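DegT/DnrJ/EryC1/StrS aminotransferase (Brucella abortus 2308, PDB 4QGR) binds pyridoxal 5'-phosphate and, judging by its family, probably acts as an aminotransferase. Local coordinates at residues L123-A128 / V338-L343; A151-I156 / G185-V190; L70-M75 / R222-H227; P106-V111 / K325-Q330. One frame throughout, in Å; residues are numbered along the deposited sequence.

Interaction 1: L123-A128 / V338-L343; sequences LEAAIA and VAPGGL
Pro340 lays its ring against the helix backbone at Ala125 and Ala126. The ring can be followed outward from its root. Pro340 CB meets no atom of the helix segment at close range. Pro340 CG comes down on the peptide carbonyl and lies 3.8 Å from Ala125 O. Pro340 CD reaches further in and sits 3.7 Å from Ala126 CA. Alanines at these two positions keep the helix surface low, and CG and CD of the ring touch main-chain atoms and not long side chains. Ala125 CB touches the ring more loosely, with Pro340 CG 4.3 Å away.

Next to the ring, two methyl groups meet. Ala126 CB and Ala339 CB are 3.7 Å apart, and the two CA atoms behind them are 4.6 Å apart. This is close packing of small residues without a hydrogen bond across the contact. Ala126 and Ala339 are buried, whereas Pro340 is exposed, so the contact runs from the interior out to the surface.

The loop is shaped by a type II beta turn from Ala339 to Gly342, closed by Gly342 N to Ala339 O at 3.1 Å. Gln122 of the same helix holds the turn through its NE2, which bonds to the carbonyl oxygens of Pro340 and Gly342. The arrangement is a helix-to-turn packing at the edge of the large sheet: helix 120-133 covers the turn that follows edge strand 337-338.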
loop_
_atom_site.group_PDB
_atom_site.type_symbol
_atom_site.label_atom_id
_atom_site.label_comp_id
_atom_site.label_asym_id
_atom_site.label_seq_id
_atom_site.Cartn_x
_atom_site.Cartn_y
_atom_site.Cartn_z
ATOM N N LEU A 123 -13.088 3.646 28.284
ATOM C CA LEU A 123 -12.456 4.660 27.457
ATOM C C LEU A 123 -12.265 5.965 28.258
ATOM O O LEU A 123 -11.176 6.564 28.267
ATOM C CB LEU A 123 -13.312 4.956 26.241
ATOM C CG LEU A 123 -12.968 6.136 25.366
ATOM C CD1 LEU A 123 -11.569 5.998 24.794
ATOM C CD2 LEU A 123 -13.987 6.421 24.242
ATOM N N GLU A 124 -13.339 6.415 28.874
ATOM C CA GLU A 124 -13.298 7.623 29.682
ATOM C C GLU A 124 -12.230 7.537 30.783
ATOM O O GLU A 124 -11.447 8.481 31.009
ATOM C CB GLU A 124 -14.715 7.917 30.252
ATOM C CG GLU A 124 -14.834 9.296 30.899
ATOM C CD GLU A 124 -16.287 9.741 31.058
ATOM O OE1 GLU A 124 -17.068 9.046 31.737
ATOM O OE2 GLU A 124 -16.664 10.779 30.486
ATOM N N ALA A 125 -12.213 6.417 31.478
ATOM C CA ALA A 125 -11.210 6.172 32.542
ATOM C C ALA A 125 -9.776 6.138 32.017
ATOM O O ALA A 125 -8.862 6.632 32.699
ATOM C CB ALA A 125 -11.520 4.903 33.259
ATOM N N ALA A 126 -9.598 5.587 30.825
ATOM C CA ALA A 126 -8.297 5.468 30.184
ATOM C C ALA A 126 -7.765 6.853 29.827
ATOM O O ALA A 126 -6.590 7.151 30.054
ATOM C CB ALA A 126 -8.394 4.595 28.932
ATOM N N ILE A 127 -8.642 7.716 29.304
ATOM C CA ILE A 127 -8.244 9.069 28.943
ATOM C C ILE A 127 -7.860 9.827 30.216
ATOM O O ILE A 127 -6.820 10.495 30.255
ATOM C CB ILE A 127 -9.354 9.810 28.220
ATOM C CG1 ILE A 127 -9.552 9.213 26.831
ATOM C CG2 ILE A 127 -9.050 11.302 28.168
ATOM C CD1 ILE A 127 -10.860 9.539 26.192
ATOM N N ALA A 128 -8.675 9.693 31.264
ATOM C CA ALA A 128 -8.370 10.349 32.531
ATOM C C ALA A 128 -7.031 9.886 33.123
ATOM O O ALA A 128 -6.253 10.715 33.625
ATOM C CB ALA A 128 -9.500 10.192 33.554
ATOM N N VAL A 338 -2.530 -0.088 29.166
ATOM C CA VAL A 338 -3.909 -0.577 29.092
ATOM C C VAL A 338 -4.760 0.188 30.078
ATOM O O VAL A 338 -4.304 0.638 31.112
ATOM C CB VAL A 338 -4.058 -2.111 29.321
ATOM C CG1 VAL A 338 -3.077 -2.893 28.441
ATOM C CG2 VAL A 338 -3.860 -2.490 30.769
ATOM N N ALA A 339 -6.010 0.358 29.729
ATOM C CA ALA A 339 -6.938 1.104 30.530
ATOM C C ALA A 339 -6.992 0.587 31.980
ATOM O O ALA A 339 -6.743 -0.588 32.238
ATOM C CB ALA A 339 -8.322 1.043 29.888
ATOM N N PRO A 340 -7.360 1.458 32.922
ATOM C CA PRO A 340 -7.488 1.035 34.300
ATOM C C PRO A 340 -8.484 -0.104 34.441
ATOM O O PRO A 340 -9.589 -0.026 33.927
ATOM C CB PRO A 340 -8.026 2.281 35.003
ATOM C CG PRO A 340 -7.546 3.408 34.157
ATOM C CD PRO A 340 -7.636 2.902 32.770
ATOM N N GLY A 341 -8.076 -1.123 35.164
ATOM C CA GLY A 341 -8.905 -2.270 35.382
ATOM C C GLY A 341 -8.548 -3.460 34.513
ATOM O O GLY A 341 -9.020 -4.558 34.766
ATOM N N GLY A 342 -7.723 -3.244 33.491
ATOM C CA GLY A 342 -7.284 -4.323 32.631
ATOM C C GLY A 342 -8.348 -4.664 31.600
ATOM O O GLY A 342 -9.325 -3.954 31.475
ATOM N N LEU A 343 -8.165 -5.783 30.914
ATOM C CA LEU A 343 -9.007 -6.142 29.760
ATOM C C LEU A 343 -9.553 -7.560 29.901
ATOM O O LEU A 343 -9.249 -8.427 29.081
ATOM C CB LEU A 343 -8.159 -6.000 28.491
ATOM C CG LEU A 343 -7.360 -4.698 28.401
ATOM C CD1 LEU A 343 -6.304 -4.736 27.288
ATOM C CD2 LEU A 343 -8.363 -3.609 28.195
#

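Interaction 2: A151-I156 / G185-V190; sequences ASYNRI and GAFGHV
The start of helix 153-163 packs here on the loop that leads into sheet strand 190-194, and the meeting is almost wholly one pair, Tyr153 and Phe187. Their rings are nearly parallel, with planes 11° apart, but strongly offset, and little of one ring lies above the other. The centroids are 4.6 Å apart.

The offset puts a methylene where a ring would lie in a fuller stack. Phe187 CB sits over the centre of the Tyr153 ring, 3.6 Å from the centroid and 10° off the normal, a CH-pi contact. In return Tyr153 CD2 lies over the Phe187 face near its rim, 3.4 Å from Phe187 CG. Tyr153 CB continues the overlap and comes to 3.6 Å from Phe187 CD1. The two side chains cross at about a right angle. The bound pyridoxal phosphate is about 10 Å from the Tyr153 side chain.

The hydroxyl of Tyr153 has its partner outside the pair: OH bonds to Asp145 OD1, an atom that also takes the backbone N of Ala151. Glu169 bonds to the backbone N of Phe187 and of Gly185, which ties the loop to strand 166-170. The contact itself is therefore apolar: dispersion and CH-pi attraction join the faces, while the hydroxyl bond should limit how far the tyrosine ring can shift.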
loop_
_atom_site.group_PDB
_atom_site.type_symbol
_atom_site.label_atom_id
_atom_site.label_comp_id
_atom_site.label_asym_id
_atom_site.label_seq_id
_atom_site.Cartn_x
_atom_site.Cartn_y
_atom_site.Cartn_z
ATOM N N ALA A 151 -20.189 0.691 16.507
ATOM C CA ALA A 151 -19.808 1.047 17.882
ATOM C C ALA A 151 -20.727 2.156 18.431
ATOM O O ALA A 151 -21.569 2.730 17.708
ATOM C CB ALA A 151 -18.346 1.485 17.916
ATOM N N SER A 152 -20.528 2.504 19.695
ATOM C CA SER A 152 -21.451 3.417 20.374
ATOM C C SER A 152 -21.059 4.856 20.197
ATOM O O SER A 152 -20.543 5.460 21.127
ATOM C CB SER A 152 -21.558 3.071 21.845
ATOM O OG SER A 152 -22.227 1.834 21.955
ATOM N N TYR A 153 -21.263 5.397 18.997
ATOM C CA TYR A 153 -20.641 6.675 18.628
ATOM C C TYR A 153 -21.160 7.884 19.413
ATOM O O TYR A 153 -20.391 8.835 19.601
ATOM C CB TYR A 153 -20.718 6.929 17.096
ATOM C CG TYR A 153 -19.770 5.978 16.422
ATOM C CD1 TYR A 153 -18.393 6.215 16.470
ATOM C CD2 TYR A 153 -20.222 4.827 15.800
ATOM C CE1 TYR A 153 -17.480 5.330 15.909
ATOM C CE2 TYR A 153 -19.307 3.925 15.240
ATOM C CZ TYR A 153 -17.942 4.185 15.318
ATOM O OH TYR A 153 -16.975 3.301 14.824
ATOM N N ASN A 154 -22.400 7.857 19.879
ATOM C CA ASN A 154 -22.886 9.049 20.629
ATOM C C ASN A 154 -22.150 9.192 21.932
ATOM O O ASN A 154 -21.640 10.263 22.228
ATOM C CB ASN A 154 -24.374 9.015 20.862
ATOM C CG ASN A 154 -25.139 8.916 19.572
ATOM O OD1 ASN A 154 -24.683 9.361 18.507
ATOM N ND2 ASN A 154 -26.270 8.261 19.635
ATOM N N ARG A 155 -22.044 8.110 22.698
ATOM C CA ARG A 155 -21.318 8.187 23.956
ATOM C C ARG A 155 -19.796 8.404 23.762
ATOM O O ARG A 155 -19.145 9.120 24.550
ATOM C CB ARG A 155 -21.616 6.978 24.809
ATOM C CG ARG A 155 -23.114 6.892 25.124
ATOM C CD ARG A 155 -23.472 5.664 25.919
ATOM N NE ARG A 155 -22.950 5.826 27.269
ATOM C CZ ARG A 155 -22.602 4.826 28.066
ATOM N NH1 ARG A 155 -22.722 3.568 27.663
ATOM N NH2 ARG A 155 -22.123 5.105 29.272
ATOM N N ILE A 156 -19.223 7.771 22.737
ATOM C CA ILE A 156 -17.814 7.978 22.423
ATOM C C ILE A 156 -17.524 9.428 22.031
ATOM O O ILE A 156 -16.549 10.027 22.489
ATOM C CB ILE A 156 -17.343 6.991 21.319
ATOM C CG1 ILE A 156 -17.383 5.570 21.850
ATOM C CG2 ILE A 156 -15.909 7.272 20.895
ATOM C CD1 ILE A 156 -17.092 4.556 20.791
ATOM N N GLY A 185 -19.263 4.134 8.340
ATOM C CA GLY A 185 -18.450 4.951 7.459
ATOM C C GLY A 185 -18.605 6.441 7.673
ATOM O O GLY A 185 -17.646 7.231 7.424
ATOM N N ALA A 186 -19.766 6.836 8.178
ATOM C CA ALA A 186 -20.135 8.208 8.299
ATOM C C ALA A 186 -20.074 8.754 9.750
ATOM O O ALA A 186 -20.522 9.873 10.012
ATOM C CB ALA A 186 -21.555 8.393 7.712
ATOM N N PHE A 187 -19.537 7.954 10.685
ATOM C CA PHE A 187 -19.308 8.356 12.066
ATOM C C PHE A 187 -17.899 8.962 12.267
ATOM O O PHE A 187 -17.011 8.844 11.418
ATOM C CB PHE A 187 -19.532 7.166 12.996
ATOM C CG PHE A 187 -20.949 6.622 12.977
ATOM C CD1 PHE A 187 -21.962 7.269 13.691
ATOM C CD2 PHE A 187 -21.274 5.469 12.271
ATOM C CE1 PHE A 187 -23.255 6.749 13.700
ATOM C CE2 PHE A 187 -22.569 4.949 12.261
ATOM C CZ PHE A 187 -23.565 5.609 12.986
ATOM N N GLY A 188 -17.713 9.610 13.408
ATOM C CA GLY A 188 -16.443 10.261 13.739
ATOM C C GLY A 188 -16.115 11.451 12.879
ATOM O O GLY A 188 -16.969 11.965 12.123
ATOM N N HIS A 189 -14.871 11.887 12.952
ATOM C CA HIS A 189 -14.361 12.937 12.058
ATOM C C HIS A 189 -14.099 12.386 10.639
ATOM O O HIS A 189 -14.174 13.105 9.630
ATOM C CB HIS A 189 -13.076 13.540 12.649
ATOM C CG HIS A 189 -13.294 14.344 13.901
ATOM N ND1 HIS A 189 -13.242 13.792 15.168
ATOM C CD2 HIS A 189 -13.535 15.673 14.079
ATOM C CE1 HIS A 189 -13.497 14.721 16.068
ATOM N NE2 HIS A 189 -13.659 15.881 15.438
ATOM N N VAL A 190 -13.781 11.098 10.594
ATOM C CA VAL A 190 -13.376 10.417 9.384
ATOM C C VAL A 190 -13.602 8.920 9.612
ATOM O O VAL A 190 -13.425 8.403 10.732
ATOM C CB VAL A 190 -11.879 10.726 9.059
ATOM C CG1 VAL A 190 -10.978 10.187 10.140
ATOM C CG2 VAL A 190 -11.425 10.249 7.703
#

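Interaction 3: L70-M75 / R222-H227; sequences LQMPLM and RSVLFH
Met72 starts with CG turned away from its carbonyl carbon (chi1 -68°) and runs extended to the sulfur, which brings CG and SD to Val224 and Leu225. The bend at chi3 (-86°) then keeps CE by Leu225. Val224 answers with CG1 placed opposite its backbone N (chi1 169°), and this branch does all the touching from that residue.

Val224 CG1 is 3.6 Å from Met72 CG, and the two side chains slide past each other in opposite directions. The sulfur goes further: Met72 SD lies 3.5 Å from Leu225 CB. The methyl beyond the bend follows, with Met72 CE 4.0 Å from the same Leu225 CB. One turn along the helix, Met75 is also bent at its last torsion. It brings CE to 4.1 Å from Val224 CG1, a looser touch. The valine branch is thus met by both methionines.

No hydrogen bond crosses the contact. The thioether chains fill the join with apolar surface. Met72 also packs on Cys63, Ile241 and Ser243, and Met75 on Leu101 of the second subunit. His227 bonds to Glu97 of that subunit, at the dimer interface. Leu70, on the same helix as the methionines, touches pyridoxal phosphate. The arrangement is packing within the large-sheet domain: helix 68-76, which follows the cofactor-binding residues Gly66 and Thr67, rests on Val224 of helix 215-224 and on Leu225, next in sequence.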
loop_
_atom_site.group_PDB
_atom_site.type_symbol
_atom_site.label_atom_id
_atom_site.label_comp_id
_atom_site.label_asym_id
_atom_site.label_seq_id
_atom_site.Cartn_x
_atom_site.Cartn_y
_atom_site.Cartn_z
ATOM N N LEU A 70 -6.423 3.992 7.945
ATOM C CA LEU A 70 -6.350 4.426 9.353
ATOM C C LEU A 70 -5.113 5.280 9.629
ATOM O O LEU A 70 -5.176 6.215 10.437
ATOM C CB LEU A 70 -6.312 3.192 10.263
ATOM C CG LEU A 70 -7.541 2.267 10.212
ATOM C CD1 LEU A 70 -7.253 0.928 10.844
ATOM C CD2 LEU A 70 -8.674 2.943 10.976
ATOM N N GLN A 71 -3.996 4.956 8.970
ATOM C CA GLN A 71 -2.762 5.695 9.142
ATOM C C GLN A 71 -2.890 7.130 8.629
ATOM O O GLN A 71 -2.442 8.071 9.280
ATOM C CB GLN A 71 -1.625 5.005 8.395
ATOM C CG GLN A 71 -0.262 5.703 8.450
ATOM C CD GLN A 71 0.793 4.914 7.664
ATOM O OE1 GLN A 71 0.535 3.783 7.239
ATOM N NE2 GLN A 71 1.914 5.540 7.356
ATOM N N MET A 72 -3.426 7.305 7.434
ATOM C CA MET A 72 -3.388 8.639 6.846
ATOM C C MET A 72 -4.082 9.734 7.661
ATOM O O MET A 72 -3.552 10.859 7.781
ATOM C CB MET A 72 -3.843 8.606 5.391
ATOM C CG MET A 72 -2.839 7.868 4.505
ATOM S SD MET A 72 -3.271 8.036 2.755
ATOM C CE MET A 72 -4.447 6.715 2.476
ATOM N N PRO A 73 -5.263 9.445 8.236
ATOM C CA PRO A 73 -5.878 10.477 9.057
ATOM C C PRO A 73 -5.020 10.865 10.280
ATOM O O PRO A 73 -5.053 12.038 10.681
ATOM C CB PRO A 73 -7.183 9.844 9.492
ATOM C CG PRO A 73 -7.532 8.924 8.368
ATOM C CD PRO A 73 -6.218 8.389 7.882
ATOM N N LEU A 74 -4.301 9.896 10.871
ATOM C CA LEU A 74 -3.397 10.235 11.979
ATOM C C LEU A 74 -2.300 11.169 11.493
ATOM O O LEU A 74 -1.922 12.131 12.198
ATOM C CB LEU A 74 -2.767 8.962 12.574
ATOM C CG LEU A 74 -3.740 7.992 13.241
ATOM C CD1 LEU A 74 -3.031 6.696 13.643
ATOM C CD2 LEU A 74 -4.343 8.588 14.482
ATOM N N MET A 75 -1.784 10.917 10.283
ATOM C CA MET A 75 -0.756 11.766 9.718
ATOM C C MET A 75 -1.248 13.190 9.466
ATOM O O MET A 75 -0.540 14.177 9.771
ATOM C CB MET A 75 -0.169 11.189 8.431
ATOM C CG MET A 75 0.540 9.861 8.599
ATOM S SD MET A 75 0.989 9.117 7.048
ATOM C CE MET A 75 2.198 10.243 6.395
ATOM N N ARG A 222 -6.079 13.480 0.270
ATOM C CA ARG A 222 -5.754 13.260 -1.120
ATOM C C ARG A 222 -4.308 13.647 -1.407
ATOM O O ARG A 222 -3.687 13.092 -2.320
ATOM C CB ARG A 222 -6.711 13.980 -2.076
ATOM C CG ARG A 222 -8.143 13.430 -2.033
ATOM C CD ARG A 222 -9.013 13.973 -3.174
ATOM N NE ARG A 222 -10.452 13.753 -2.963
ATOM C CZ ARG A 222 -11.077 12.590 -3.185
ATOM N NH1 ARG A 222 -10.397 11.511 -3.590
ATOM N NH2 ARG A 222 -12.369 12.499 -2.960
ATOM N N SER A 223 -3.783 14.593 -0.632
ATOM C CA SER A 223 -2.384 14.941 -0.727
ATOM C C SER A 223 -1.518 13.826 -0.135
ATOM O O SER A 223 -0.587 13.367 -0.768
ATOM C CB SER A 223 -2.133 16.270 0.001
ATOM O OG SER A 223 -0.754 16.537 0.200
ATOM N N VAL A 224 -1.858 13.371 1.057
ATOM C CA VAL A 224 -1.056 12.393 1.765
ATOM C C VAL A 224 -0.917 11.091 0.980
ATOM O O VAL A 224 0.157 10.463 0.988
ATOM C CB VAL A 224 -1.638 12.127 3.190
ATOM C CG1 VAL A 224 -0.992 10.921 3.867
ATOM C CG2 VAL A 224 -1.433 13.358 4.064
ATOM N N LEU A 225 -1.981 10.662 0.303
ATOM C CA LEU A 225 -1.929 9.381 -0.402
ATOM C C LEU A 225 -1.111 9.439 -1.665
ATOM O O LEU A 225 -0.784 8.382 -2.236
ATOM C CB LEU A 225 -3.333 8.839 -0.679
ATOM C CG LEU A 225 -4.159 9.587 -1.734
ATOM C CD1 LEU A 225 -3.842 9.162 -3.146
ATOM C CD2 LEU A 225 -5.629 9.375 -1.468
ATOM N N PHE A 226 -0.739 10.645 -2.100
ATOM C CA PHE A 226 0.137 10.817 -3.252
ATOM C C PHE A 226 1.358 11.636 -2.878
ATOM O O PHE A 226 1.577 12.756 -3.392
ATOM C CB PHE A 226 -0.616 11.394 -4.453
ATOM C CG PHE A 226 0.240 11.527 -5.712
ATOM C CD1 PHE A 226 1.206 10.590 -6.021
ATOM C CD2 PHE A 226 0.091 12.627 -6.560
ATOM C CE1 PHE A 226 1.987 10.716 -7.168
ATOM C CE2 PHE A 226 0.867 12.758 -7.716
ATOM C CZ PHE A 226 1.818 11.800 -8.009
ATOM N N HIS A 227 2.113 11.087 -1.915
ATOM C CA HIS A 227 3.382 11.684 -1.448
ATOM C C HIS A 227 3.296 13.127 -0.962
ATOM O O HIS A 227 4.259 13.887 -1.070
ATOM C CB HIS A 227 4.444 11.597 -2.559
ATOM C CG HIS A 227 4.616 10.223 -3.087
ATOM N ND1 HIS A 227 5.247 9.228 -2.370
ATOM C CD2 HIS A 227 4.193 9.648 -4.232
ATOM C CE1 HIS A 227 5.213 8.105 -3.055
ATOM N NE2 HIS A 227 4.578 8.334 -4.188
#

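Interaction 4: P106-V111 / K325-Q330; sequences PVFVDV and KPLHLQ
Strand 105-109 faces a short 3-10 turn at 327-329, with Phe108 and His328 the nearest pair at 6.9 Å between CA atoms. The turn is closed by backbone bonds such as Gln330 N to Leu327 O, 2.9 Å.

Phe108 carries the contact from the strand. Its ring meets the turn along one face and at an oblique approach. His328 CA lies over the face, and His328 CB comes to 3.6 Å from Phe108 CD2. Leu327 CB approaches the ring obliquely and is 3.7 Å from Phe108 CE1. The ring thus spans Leu327 and His328, touching mainly their first carbons.

The imidazole itself leads away from the phenylalanine. His328 CG stands between its own backbone N and carbonyl carbon (chi1 75°), which carries the ring to other partners. ND1 bonds to Ser89 OG and NE2 to Glu347 OE2, so both nitrogens of this buried ring are satisfied. Behind the turn, Gln330 NE2 bonds to Lys325 O at 2.9 Å, with the donor above the carbonyl plane. The other end of that amide, OE1, takes the backbone N of Asn236 of the second subunit.

The chemistry is split by position. Carbon meets carbon between strand and turn, while the His328 nitrogens and the Gln330 amide pair away from Phe108. Two bonds should fix the rotation of the imidazole; the CB resting on Phe108 is placed by the turn's backbone.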
loop_
_atom_site.group_PDB
_atom_site.type_symbol
_atom_site.label_atom_id
_atom_site.label_comp_id
_atom_site.label_asym_id
_atom_site.label_seq_id
_atom_site.Cartn_x
_atom_site.Cartn_y
_atom_site.Cartn_z
ATOM N N PRO A 106 -0.509 3.438 21.230
ATOM C CA PRO A 106 -1.859 2.990 21.512
ATOM C C PRO A 106 -2.073 2.798 23.000
ATOM O O PRO A 106 -1.123 2.502 23.764
ATOM C CB PRO A 106 -1.961 1.658 20.765
ATOM C CG PRO A 106 -0.551 1.139 20.755
ATOM C CD PRO A 106 0.336 2.372 20.667
ATOM N N VAL A 107 -3.289 3.083 23.442
ATOM C CA VAL A 107 -3.708 2.763 24.804
ATOM C C VAL A 107 -4.912 1.856 24.650
ATOM O O VAL A 107 -5.913 2.246 24.020
ATOM C CB VAL A 107 -4.079 4.020 25.634
ATOM C CG1 VAL A 107 -4.528 3.589 27.018
ATOM C CG2 VAL A 107 -2.938 5.024 25.647
ATOM N N PHE A 108 -4.822 0.635 25.174
ATOM C CA PHE A 108 -5.851 -0.383 24.956
ATOM C C PHE A 108 -7.058 -0.364 25.885
ATOM O O PHE A 108 -6.919 -0.253 27.078
ATOM C CB PHE A 108 -5.236 -1.786 25.002
ATOM C CG PHE A 108 -4.303 -2.086 23.856
ATOM C CD1 PHE A 108 -4.783 -2.243 22.569
ATOM C CD2 PHE A 108 -2.957 -2.322 24.101
ATOM C CE1 PHE A 108 -3.932 -2.534 21.519
ATOM C CE2 PHE A 108 -2.106 -2.652 23.063
ATOM C CZ PHE A 108 -2.607 -2.761 21.762
ATOM N N VAL A 109 -8.255 -0.410 25.305
ATOM C CA VAL A 109 -9.497 -0.348 26.035
ATOM C C VAL A 109 -10.228 -1.662 25.824
ATOM O O VAL A 109 -10.167 -2.237 24.743
ATOM C CB VAL A 109 -10.344 0.841 25.534
ATOM C CG1 VAL A 109 -11.633 0.952 26.375
ATOM C CG2 VAL A 109 -9.508 2.093 25.596
ATOM N N ASP A 110 -10.941 -2.153 26.818
ATOM C CA ASP A 110 -11.644 -3.425 26.692
ATOM C C ASP A 110 -12.875 -3.222 25.822
ATOM O O ASP A 110 -13.255 -2.080 25.479
ATOM C CB ASP A 110 -12.102 -3.949 28.059
ATOM C CG ASP A 110 -12.124 -5.468 28.151
ATOM O OD1 ASP A 110 -11.879 -6.165 27.151
ATOM O OD2 ASP A 110 -12.347 -5.948 29.292
ATOM N N VAL A 111 -13.505 -4.348 25.479
ATOM C CA VAL A 111 -14.753 -4.329 24.756
ATOM C C VAL A 111 -15.885 -4.826 25.626
ATOM O O VAL A 111 -15.703 -5.550 26.622
ATOM C CB VAL A 111 -14.688 -5.150 23.440
ATOM C CG1 VAL A 111 -13.668 -4.542 22.522
ATOM C CG2 VAL A 111 -14.259 -6.605 23.716
ATOM N N LYS A 325 -5.755 -14.174 19.847
ATOM C CA LYS A 325 -4.875 -13.441 20.756
ATOM C C LYS A 325 -5.220 -11.968 20.621
ATOM O O LYS A 325 -5.000 -11.397 19.566
ATOM C CB LYS A 325 -3.394 -13.691 20.397
ATOM C CG LYS A 325 -2.565 -14.088 21.574
ATOM C CD LYS A 325 -1.134 -14.436 21.217
ATOM C CE LYS A 325 -0.191 -13.845 22.257
ATOM N NZ LYS A 325 0.848 -14.837 22.632
ATOM N N PRO A 326 -5.811 -11.366 21.669
ATOM C CA PRO A 326 -6.033 -9.897 21.593
ATOM C C PRO A 326 -4.716 -9.150 21.501
ATOM O O PRO A 326 -3.687 -9.640 21.923
ATOM C CB PRO A 326 -6.787 -9.589 22.880
ATOM C CG PRO A 326 -6.315 -10.626 23.839
ATOM C CD PRO A 326 -6.126 -11.897 23.003
ATOM N N LEU A 327 -4.749 -7.969 20.923
ATOM C CA LEU A 327 -3.561 -7.236 20.633
ATOM C C LEU A 327 -2.677 -6.994 21.833
ATOM O O LEU A 327 -1.454 -7.071 21.705
ATOM C CB LEU A 327 -3.915 -5.899 19.945
ATOM C CG LEU A 327 -4.630 -6.069 18.600
ATOM C CD1 LEU A 327 -4.694 -4.703 17.894
ATOM C CD2 LEU A 327 -3.979 -7.085 17.647
ATOM N N HIS A 328 -3.270 -6.700 22.981
ATOM C CA HIS A 328 -2.466 -6.317 24.125
ATOM C C HIS A 328 -1.615 -7.476 24.634
ATOM O O HIS A 328 -0.705 -7.254 25.437
ATOM C CB HIS A 328 -3.300 -5.745 25.262
ATOM C CG HIS A 328 -4.071 -6.762 26.038
ATOM N ND1 HIS A 328 -5.184 -7.398 25.533
ATOM C CD2 HIS A 328 -3.893 -7.252 27.285
ATOM C CE1 HIS A 328 -5.676 -8.214 26.442
ATOM N NE2 HIS A 328 -4.913 -8.142 27.516
ATOM N N LEU A 329 -1.929 -8.686 24.207
ATOM C CA LEU A 329 -1.128 -9.841 24.599
ATOM C C LEU A 329 -0.121 -10.241 23.542
ATOM O O LEU A 329 0.687 -11.144 23.784
ATOM C CB LEU A 329 -2.015 -11.023 24.962
ATOM C CG LEU A 329 -2.928 -10.790 26.154
ATOM C CD1 LEU A 329 -3.812 -12.021 26.257
ATOM C CD2 LEU A 329 -2.232 -10.462 27.463
ATOM N N GLN A 330 -0.141 -9.598 22.374
ATOM C CA GLN A 330 0.807 -9.972 21.327
ATOM C C GLN A 330 2.105 -9.261 21.568
ATOM O O GLN A 330 2.128 -8.149 22.100
ATOM C CB GLN A 330 0.279 -9.660 19.922
ATOM C CG GLN A 330 -0.970 -10.482 19.580
ATOM C CD GLN A 330 -1.420 -10.323 18.157
ATOM O OE1 GLN A 330 -0.616 -10.077 17.262
ATOM N NE2 GLN A 330 -2.743 -10.428 17.935
#

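Interactions 3 and 4 are buried; interactions 1 and 2 are partly buried, and interaction 1 reaches the surface through a proline. Interactions 1 and 4 are neighbours, with centres 11 Å apart. They share the edge of the large sheet: Ala339 N is 2.9 Å from Phe108 O, a probable hydrogen bond, and Leu343 packs on His328. Interaction 2 touches interaction 1 through Leu123 and Ile156, and interaction 3 through Val190 and Pro73. None of the four has a hydrogen bond between its segments. Small alanines and a proline serve interaction 1, a pair of offset rings interaction 2, methionines interaction 3 and a single phenylalanine ring interaction 4. Segments of interactions 3 and 4 also touch the second subunit.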